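Local coordinates for proteasome activator protein PA26 (Trypanosoma brucei, PDB 1YAR), which probably caps the ends of the 20S proteasome as a ring of identical helical subunits, opening its gate to admit peptide substrates, at residues A49-H53 with M197-E201; L73-Q78 with A150-L155. All blocks are in the same frame, centred on the assembly; numbering follows the deposited sequence.

How the contacts relate
Both contacts sit on the same side of the chain's centre in the helical bundle of the PA28-type activator subunit, their centres about 11 Å apart. Contact 1 joins helix 24-57 to helix 183-226, which come early and last in the chain, while contact 2 pairs helix 71-99 with helix 150-166; both segments of contact 2 lie between those of contact 1 along the chain. Helix 71-99 connects the two: Leu77 packs against Met197 and Val200, and Leu73 against Ala52. Four helices from across the chain are thus joined by apolar packing. Contact 1 meets one neighbouring subunit and contact 2 mainly another, so the same region also takes part in assembling the ring.

Contact 1 (A49-H53 with M197-E201); sequences AAEAH and MLKVE
Segments 49-53 and 197-201, on helices 24-57 and 183-226, run nearly antiparallel, their axes approaching to 8.5 Å at a signed crossing angle of -155°, with Ala49 and Met197 facing each other at a CA-CA distance of 5.2 Å. This is close antiparallel packing in the helical bundle of the PA28-type activator, consistent with the three alanines of the first segment, of which Ala49 and Ala52 point their methyls at the other helix. The Ala49 methyl sits between Val200 and Glu201, with CB 3.7 Å from Val200 CG1 and next to the aliphatic CG of Glu201. Met197 CG starts beside its backbone N (chi1 -62°), and two further bends carry the thioether along the Ala52 methyl, SD lying 3.7 Å from Ala52 CB. Glu201 reaches across in an extended chain, laying its carboxylate over Ala50, whose CB is 3.6 Å from Glu201 OE2; His85 of a neighbouring subunit also packs on Glu201. His53 and Glu201 cross at roughly a right angle, ring and carboxylate planes 59° apart, without a hydrogen bond. The imidazole lies alongside Leu198, and its ring edge meets Met197 CB. Buried without a polar partner in the model, Glu201 OE1 comes to 3.5 Å from His53 CB.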
loop_
_atom_site.group_PDB
_atom_site.type_symbol
_atom_site.label_atom_id
_atom_site.label_comp_id
_atom_site.label_asym_id
_atom_site.label_seq_id
_atom_site.Cartn_x
_atom_site.Cartn_y
_atom_site.Cartn_z
ATOM N N ALA O 49 7.419 74.633 -97.435
ATOM C CA ALA O 49 7.047 75.814 -96.634
ATOM C C ALA O 49 8.277 76.645 -96.286
ATOM O O ALA O 49 8.248 77.858 -96.427
ATOM C CB ALA O 49 6.268 75.406 -95.345
ATOM N N ALA O 50 9.353 75.997 -95.845
ATOM C CA ALA O 50 10.594 76.708 -95.505
ATOM C C ALA O 50 11.161 77.464 -96.709
ATOM O O ALA O 50 11.590 78.605 -96.575
ATOM C CB ALA O 50 11.639 75.765 -94.914
ATOM N N GLU O 51 11.131 76.819 -97.875
ATOM C CA GLU O 51 11.613 77.404 -99.124
ATOM C C GLU O 51 10.847 78.701 -99.420
ATOM O O GLU O 51 11.456 79.752 -99.646
ATOM C CB GLU O 51 11.467 76.369 -100.255
ATOM C CG GLU O 51 11.523 76.910 -101.676
ATOM C CD GLU O 51 11.466 75.796 -102.709
ATOM O OE1 GLU O 51 12.562 75.362 -103.152
ATOM O OE2 GLU O 51 10.340 75.337 -103.061
ATOM N N ALA O 52 9.515 78.620 -99.384
ATOM C CA ALA O 52 8.650 79.774 -99.598
ATOM C C ALA O 52 8.932 80.848 -98.549
ATOM O O ALA O 52 9.093 82.017 -98.891
ATOM C CB ALA O 52 7.193 79.351 -99.573
ATOM N N HIS O 53 9.030 80.448 -97.278
ATOM C CA HIS O 53 9.361 81.385 -96.198
ATOM C C HIS O 53 10.643 82.163 -96.501
ATOM O O HIS O 53 10.699 83.385 -96.312
ATOM C CB HIS O 53 9.517 80.637 -94.865
ATOM C CG HIS O 53 9.549 81.539 -93.674
ATOM N ND1 HIS O 53 10.699 81.790 -92.958
ATOM C CD2 HIS O 53 8.576 82.273 -93.090
ATOM C CE1 HIS O 53 10.429 82.633 -91.975
ATOM N NE2 HIS O 53 9.150 82.943 -92.035
ATOM N N MET O 197 3.541 80.661 -93.892
ATOM C CA MET O 197 4.538 79.648 -94.207
ATOM C C MET O 197 5.211 79.140 -92.935
ATOM O O MET O 197 5.425 77.940 -92.794
ATOM C CB MET O 197 5.546 80.152 -95.241
ATOM C CG MET O 197 4.921 80.493 -96.586
ATOM S SD MET O 197 4.196 79.057 -97.428
ATOM C CE MET O 197 2.455 79.223 -97.089
ATOM N N LEU O 198 5.530 80.040 -92.007
ATOM C CA LEU O 198 6.069 79.618 -90.700
ATOM C C LEU O 198 5.119 78.647 -90.002
ATOM O O LEU O 198 5.547 77.610 -89.491
ATOM C CB LEU O 198 6.361 80.825 -89.798
ATOM C CG LEU O 198 6.764 80.503 -88.346
ATOM C CD1 LEU O 198 8.000 79.591 -88.308
ATOM C CD2 LEU O 198 7.023 81.787 -87.590
ATOM N N LYS O 199 3.838 78.992 -89.986
ATOM C CA LYS O 199 2.802 78.166 -89.343
ATOM C C LYS O 199 2.668 76.776 -89.958
ATOM O O LYS O 199 2.490 75.798 -89.241
ATOM C CB LYS O 199 1.466 78.888 -89.355
ATOM C CG LYS O 199 1.451 80.017 -88.365
ATOM C CD LYS O 199 0.140 80.728 -88.346
ATOM C CE LYS O 199 0.255 81.879 -87.364
ATOM N NZ LYS O 199 -1.081 82.358 -86.924
ATOM N N VAL O 200 2.770 76.693 -91.284
ATOM C CA VAL O 200 2.884 75.383 -91.942
ATOM C C VAL O 200 4.135 74.616 -91.487
ATOM O O VAL O 200 4.045 73.422 -91.221
ATOM C CB VAL O 200 2.812 75.495 -93.491
ATOM C CG1 VAL O 200 3.062 74.134 -94.124
ATOM C CG2 VAL O 200 1.437 76.027 -93.912
ATOM N N GLU O 201 5.287 75.288 -91.379
ATOM C CA GLU O 201 6.508 74.618 -90.888
ATOM C C GLU O 201 6.327 74.061 -89.464
ATOM O O GLU O 201 6.725 72.936 -89.175
ATOM C CB GLU O 201 7.729 75.540 -90.863
ATOM C CG GLU O 201 8.215 76.069 -92.207
ATOM C CD GLU O 201 9.386 77.036 -92.032
ATOM O OE1 GLU O 201 9.204 78.256 -92.274
ATOM O OE2 GLU O 201 10.479 76.587 -91.610
#

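Contact 2 (L73-Q78 with A150-L155); sequences LLGVLQ and ALREYL
Leu73 meets the phenol end of Tyr154 where helices 71-99 and 150-166 pack within the subunit's helical bundle; segments 73-78 and 150-155 run roughly antiparallel (148°), axes 9.5 Å apart at closest approach. The Leu73 branch ending in CD1 comes to 3.4 Å from Tyr154 OH, crossing the tyrosine at about a right angle. That hydroxyl is hydrogen-bonded to Asp193 of helix 183-226, which satisfies the polar end of a buried ring and ties contact 2 to the last helix. The next residue, Leu74, touches several partners: its CD2 lies in the plane of the Tyr154 ring, 3.8 Å from Tyr154 CE2 at its edge, and also touches Leu155 CD2 at 3.7 Å. Leu74 also packs against Leu187 of a neighbouring subunit. About one turn further on, Leu77 buries the most surface, its two methyls dividing the work. CD1 approaches the root of the tyrosine ring, 3.6 Å from Tyr154 CG, while CD2 rests on the Ala150 methyl. Leu77 CB also meets Leu151 CD1. Tyr154 CG stands anti to the backbone N (chi1 170°), which swings the ring across towards Leu73, Leu74 and Leu77. At the end of the segment, the other Leu151 methyl lies against the bent Gln78 side chain, CD2 being 3.8 Å from Gln78 OE1.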
loop_
_atom_site.group_PDB
_atom_site.type_symbol
_atom_site.label_atom_id
_atom_site.label_comp_id
_atom_site.label_asym_id
_atom_site.label_seq_id
_atom_site.Cartn_x
_atom_site.Cartn_y
_atom_site.Cartn_z
ATOM N N LEU O 73 2.599 80.192 -102.295
ATOM C CA LEU O 73 2.094 80.054 -100.923
ATOM C C LEU O 73 0.757 79.324 -100.928
ATOM O O LEU O 73 0.515 78.452 -100.093
ATOM C CB LEU O 73 1.952 81.410 -100.225
ATOM C CG LEU O 73 3.035 82.494 -100.205
ATOM C CD1 LEU O 73 2.815 83.319 -98.952
ATOM C CD2 LEU O 73 4.460 81.999 -100.259
ATOM N N LEU O 74 -0.103 79.685 -101.879
ATOM C CA LEU O 74 -1.349 78.955 -102.123
ATOM C C LEU O 74 -1.090 77.451 -102.320
ATOM O O LEU O 74 -1.784 76.622 -101.728
ATOM C CB LEU O 74 -2.116 79.524 -103.337
ATOM C CG LEU O 74 -2.392 81.030 -103.396
ATOM C CD1 LEU O 74 -2.937 81.453 -104.766
ATOM C CD2 LEU O 74 -3.336 81.458 -102.265
ATOM N N GLY O 75 -0.079 77.105 -103.124
ATOM C CA GLY O 75 0.271 75.698 -103.364
ATOM C C GLY O 75 0.677 74.959 -102.094
ATOM O O GLY O 75 0.231 73.829 -101.853
ATOM N N VAL O 76 1.508 75.600 -101.273
ATOM C CA VAL O 76 1.940 75.002 -100.002
ATOM C C VAL O 76 0.726 74.757 -99.084
ATOM O O VAL O 76 0.556 73.658 -98.554
ATOM C CB VAL O 76 3.047 75.843 -99.285
ATOM C CG1 VAL O 76 3.302 75.328 -97.843
ATOM C CG2 VAL O 76 4.368 75.820 -100.090
ATOM N N LEU O 77 -0.102 75.785 -98.906
ATOM C CA LEU O 77 -1.292 75.673 -98.051
ATOM C C LEU O 77 -2.278 74.606 -98.544
ATOM O O LEU O 77 -2.850 73.863 -97.742
ATOM C CB LEU O 77 -1.976 77.033 -97.847
ATOM C CG LEU O 77 -1.140 78.010 -96.987
ATOM C CD1 LEU O 77 -1.402 79.459 -97.318
ATOM C CD2 LEU O 77 -1.300 77.794 -95.445
ATOM N N GLN O 78 -2.463 74.527 -99.870
ATOM C CA GLN O 78 -3.337 73.526 -100.467
ATOM C C GLN O 78 -2.820 72.120 -100.206
ATOM O O GLN O 78 -3.594 71.207 -99.915
ATOM C CB GLN O 78 -3.468 73.742 -101.989
ATOM C CG GLN O 78 -4.346 72.702 -102.675
ATOM C CD GLN O 78 -5.820 72.893 -102.368
ATOM O OE1 GLN O 78 -6.481 73.731 -102.992
ATOM N NE2 GLN O 78 -6.346 72.113 -101.412
ATOM N N ALA O 150 -6.717 76.282 -93.388
ATOM C CA ALA O 150 -5.596 77.230 -93.345
ATOM C C ALA O 150 -5.599 78.127 -94.578
ATOM O O ALA O 150 -5.236 79.305 -94.503
ATOM C CB ALA O 150 -4.305 76.466 -93.308
ATOM N N LEU O 151 -5.988 77.546 -95.706
ATOM C CA LEU O 151 -6.097 78.289 -96.954
ATOM C C LEU O 151 -7.142 79.392 -96.838
ATOM O O LEU O 151 -6.873 80.531 -97.183
ATOM C CB LEU O 151 -6.430 77.341 -98.091
ATOM C CG LEU O 151 -6.142 77.711 -99.537
ATOM C CD1 LEU O 151 -4.956 78.678 -99.695
ATOM C CD2 LEU O 151 -5.911 76.408 -100.295
ATOM N N ARG O 152 -8.320 79.056 -96.325
ATOM C CA ARG O 152 -9.329 80.065 -96.046
ATOM C C ARG O 152 -8.865 81.111 -95.024
ATOM O O ARG O 152 -9.133 82.292 -95.212
ATOM C CB ARG O 152 -10.660 79.434 -95.630
ATOM C CG ARG O 152 -11.695 80.439 -95.176
ATOM C CD ARG O 152 -12.992 80.403 -95.965
ATOM N NE ARG O 152 -13.886 81.473 -95.513
ATOM C CZ ARG O 152 -15.011 81.294 -94.808
ATOM N NH1 ARG O 152 -15.438 80.072 -94.487
ATOM N NH2 ARG O 152 -15.721 82.358 -94.439
ATOM N N GLU O 153 -8.191 80.674 -93.958
ATOM C CA GLU O 153 -7.601 81.589 -92.965
ATOM C C GLU O 153 -6.656 82.591 -93.648
ATOM O O GLU O 153 -6.758 83.790 -93.422
ATOM C CB GLU O 153 -6.778 80.831 -91.915
ATOM C CG GLU O 153 -7.505 79.876 -90.965
ATOM C CD GLU O 153 -6.574 79.399 -89.849
ATOM O OE1 GLU O 153 -5.711 80.219 -89.414
ATOM O OE2 GLU O 153 -6.670 78.205 -89.419
ATOM N N TYR O 154 -5.740 82.078 -94.464
ATOM C CA TYR O 154 -4.756 82.911 -95.176
ATOM C C TYR O 154 -5.427 83.923 -96.110
ATOM O O TYR O 154 -5.144 85.118 -96.030
ATOM C CB TYR O 154 -3.766 82.023 -95.938
ATOM C CG TYR O 154 -2.834 82.744 -96.899
ATOM C CD1 TYR O 154 -1.796 83.550 -96.431
ATOM C CD2 TYR O 154 -2.976 82.580 -98.289
ATOM C CE1 TYR O 154 -0.949 84.213 -97.315
ATOM C CE2 TYR O 154 -2.132 83.228 -99.183
ATOM C CZ TYR O 154 -1.117 84.027 -98.696
ATOM O OH TYR O 154 -0.278 84.666 -99.577
ATOM N N LEU O 155 -6.317 83.439 -96.978
ATOM C CA LEU O 155 -7.061 84.308 -97.913
ATOM C C LEU O 155 -7.875 85.398 -97.202
ATOM O O LEU O 155 -7.829 86.565 -97.607
ATOM C CB LEU O 155 -7.918 83.469 -98.876
ATOM C CG LEU O 155 -7.080 82.500 -99.726
ATOM C CD1 LEU O 155 -7.976 81.537 -100.550
ATOM C CD2 LEU O 155 -6.067 83.247 -100.614
#